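Local coordinates for carbohydrate-binding protein (Flavonifractor plautii, PDB 6N1B), which probably removes the N-acetyl group from the N-acetylgalactosamine of the blood group A antigen, a step in converting A-type to O-type blood, at residues A[62-67]-A[123-128]. Residues are numbered along the deposited sequence; the frame is centred on the assembly and turned at random.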
loop_
_atom_site.group_PDB
_atom_site.type_symbol
_atom_site.label_atom_id
_atom_site.label_comp_id
_atom_site.label_asym_id
_atom_site.label_seq_id
_atom_site.Cartn_x
_atom_site.Cartn_y
_atom_site.Cartn_z
ATOM N N GLU A 62 4.069 -18.601 9.352
ATOM C CA GLU A 62 5.162 -19.517 9.015
ATOM C C GLU A 62 5.855 -18.988 7.802
ATOM O O GLU A 62 5.271 -18.311 6.950
ATOM C CB GLU A 62 4.552 -20.873 8.713
ATOM C CG GLU A 62 3.866 -21.580 9.880
ATOM C CD GLU A 62 3.033 -22.750 9.424
ATOM O OE1 GLU A 62 3.033 -23.119 8.289
ATOM O OE2 GLU A 62 2.376 -23.246 10.332
ATOM N N PRO A 63 7.167 -19.201 7.708
ATOM C CA PRO A 63 7.933 -18.663 6.556
ATOM C C PRO A 63 7.499 -19.167 5.198
ATOM O O PRO A 63 7.082 -20.294 5.081
ATOM C CB PRO A 63 9.376 -18.988 6.877
ATOM C CG PRO A 63 9.346 -20.150 7.802
ATOM C CD PRO A 63 8.028 -20.052 8.578
ATOM N N TRP A 64 7.560 -18.251 4.246
ATOM C CA TRP A 64 7.318 -18.539 2.844
ATOM C C TRP A 64 8.595 -18.208 2.091
ATOM O O TRP A 64 9.072 -17.088 2.197
ATOM C CB TRP A 64 6.171 -17.706 2.347
ATOM C CG TRP A 64 5.733 -17.928 0.927
ATOM C CD1 TRP A 64 4.983 -18.988 0.439
ATOM C CD2 TRP A 64 6.028 -17.109 -0.189
ATOM N NE1 TRP A 64 4.742 -18.806 -0.926
ATOM C CE2 TRP A 64 5.340 -17.673 -1.339
ATOM C CE3 TRP A 64 6.782 -15.964 -0.367
ATOM C CZ2 TRP A 64 5.495 -17.170 -2.575
ATOM C CZ3 TRP A 64 6.894 -15.429 -1.624
ATOM C CH2 TRP A 64 6.208 -16.060 -2.758
ATOM N N ASN A 65 9.184 -19.208 1.445
ATOM C CA ASN A 65 10.499 -19.058 0.757
ATOM C C ASN A 65 11.504 -18.351 1.683
ATOM O O ASN A 65 12.282 -17.474 1.248
ATOM C CB ASN A 65 10.308 -18.294 -0.562
ATOM C CG ASN A 65 9.452 -19.111 -1.517
ATOM O OD1 ASN A 65 8.286 -18.646 -1.943
ATOM N ND2 ASN A 65 9.911 -20.253 -1.842
ATOM N N GLY A 66 11.535 -18.842 2.919
ATOM C CA GLY A 66 12.545 -18.419 3.884
ATOM C C GLY A 66 12.228 -17.293 4.816
ATOM O O GLY A 66 13.002 -17.068 5.716
ATOM N N TYR A 67 11.130 -16.594 4.594
ATOM C CA TYR A 67 10.850 -15.375 5.373
ATOM C C TYR A 67 9.366 -15.256 5.774
ATOM O O TYR A 67 8.500 -15.580 4.918
ATOM C CB TYR A 67 11.224 -14.110 4.576
ATOM C CG TYR A 67 12.668 -14.027 4.205
ATOM C CD1 TYR A 67 13.566 -13.537 5.145
ATOM C CD2 TYR A 67 13.135 -14.427 2.982
ATOM C CE1 TYR A 67 14.918 -13.548 4.833
ATOM C CE2 TYR A 67 14.494 -14.300 2.616
ATOM C CZ TYR A 67 15.376 -13.871 3.566
ATOM O OH TYR A 67 16.721 -13.805 3.252
ATOM N N MET A 123 -0.165 -6.448 -2.010
ATOM C CA MET A 123 0.136 -7.878 -2.204
ATOM C C MET A 123 -0.617 -8.691 -1.159
ATOM O O MET A 123 -0.722 -8.342 0.021
ATOM C CB MET A 123 1.639 -8.057 -2.077
ATOM C CG MET A 123 2.181 -9.473 -2.246
ATOM S SD MET A 123 3.933 -9.547 -2.516
ATOM C CE MET A 123 4.520 -9.055 -0.916
ATOM N N VAL A 124 -1.095 -9.838 -1.663
ATOM C CA VAL A 124 -1.834 -10.828 -0.873
ATOM C C VAL A 124 -1.159 -12.192 -0.920
ATOM O O VAL A 124 -0.728 -12.598 -1.981
ATOM C CB VAL A 124 -3.256 -10.938 -1.447
ATOM C CG1 VAL A 124 -4.177 -11.808 -0.574
ATOM C CG2 VAL A 124 -3.877 -9.634 -1.529
ATOM N N TYR A 125 -1.138 -12.872 0.217
ATOM C CA TYR A 125 -0.809 -14.297 0.242
ATOM C C TYR A 125 -2.034 -15.134 -0.046
ATOM O O TYR A 125 -3.077 -14.959 0.588
ATOM C CB TYR A 125 -0.250 -14.683 1.604
ATOM C CG TYR A 125 0.066 -16.154 1.716
ATOM C CD1 TYR A 125 1.037 -16.711 0.926
ATOM C CD2 TYR A 125 -0.645 -16.959 2.549
ATOM C CE1 TYR A 125 1.363 -18.029 0.971
ATOM C CE2 TYR A 125 -0.342 -18.336 2.662
ATOM C CZ TYR A 125 0.628 -18.888 1.858
ATOM O OH TYR A 125 0.868 -20.259 1.924
ATOM N N ASN A 126 -1.930 -15.971 -1.061
ATOM C CA ASN A 126 -2.991 -16.893 -1.471
ATOM C C ASN A 126 -2.617 -18.297 -0.870
ATOM O O ASN A 126 -1.715 -18.939 -1.342
ATOM C CB ASN A 126 -3.064 -16.963 -2.996
ATOM C CG ASN A 126 -4.233 -17.783 -3.463
ATOM O OD1 ASN A 126 -4.451 -18.870 -2.958
ATOM N ND2 ASN A 126 -4.913 -17.324 -4.544
ATOM N N ALA A 127 -3.313 -18.628 0.190
ATOM C CA ALA A 127 -3.002 -19.912 0.892
ATOM C C ALA A 127 -3.280 -21.107 0.037
ATOM O O ALA A 127 -2.549 -22.093 0.091
ATOM C CB ALA A 127 -3.785 -19.954 2.217
ATOM N N GLU A 128 -4.370 -21.090 -0.720
ATOM C CA GLU A 128 -4.698 -22.254 -1.515
ATOM C C GLU A 128 -3.637 -22.611 -2.549
ATOM O O GLU A 128 -3.459 -23.757 -2.858
ATOM C CB GLU A 128 -6.087 -21.957 -2.206
ATOM C CG GLU A 128 -6.647 -23.070 -3.031
ATOM C CD GLU A 128 -7.427 -24.001 -2.138
ATOM O OE1 GLU A 128 -7.697 -23.588 -0.950
ATOM O OE2 GLU A 128 -7.803 -25.059 -2.651
#
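Trp64 and Tyr125 bring together two parts of the chain whose backbones stay well apart: their CA atoms, 9.5 Å from each other, are the nearest across the pair of segments. Trp64 opens a type I' turn that runs to Tyr67 and joins the short strand 63-64 to strand 67-75. Backbone bonds in both directions between Trp64 and Tyr67 close the turn. The Trp64 side chain points to the last part of strand 116-126, first strand of a four-stranded antiparallel sheet; Asp120 and Asp122, earlier on that strand, each belong to a calcium site.

The gap is bridged by two aromatic rings in a T-shaped (edge-to-face) pair. Tyr125 turns its edge toward the face of the Trp64 five-membered ring, with centroids 5.4 Å apart and planes at 72°. Its CE1 makes the closest approach, 3.8 Å from Trp64 CD1. With CG of Tyr125 anti to the backbone N (chi1 178°), the phenol reaches across to the indole.

Both polar ends converge on Asp130, just beyond the second segment: Trp64 NE1 donates to its backbone O, and Tyr125 OH is hydrogen-bonded to its OD1. Met132 of strand 131-140 touches both side chains. In a fold consistent with a beta-propeller, the contact links the 63-64/67-75 hairpin to the neighbouring sheet by carbon edge against pi face, while the directional polar bonds go to Asp130 and should restrict both rings' rotation.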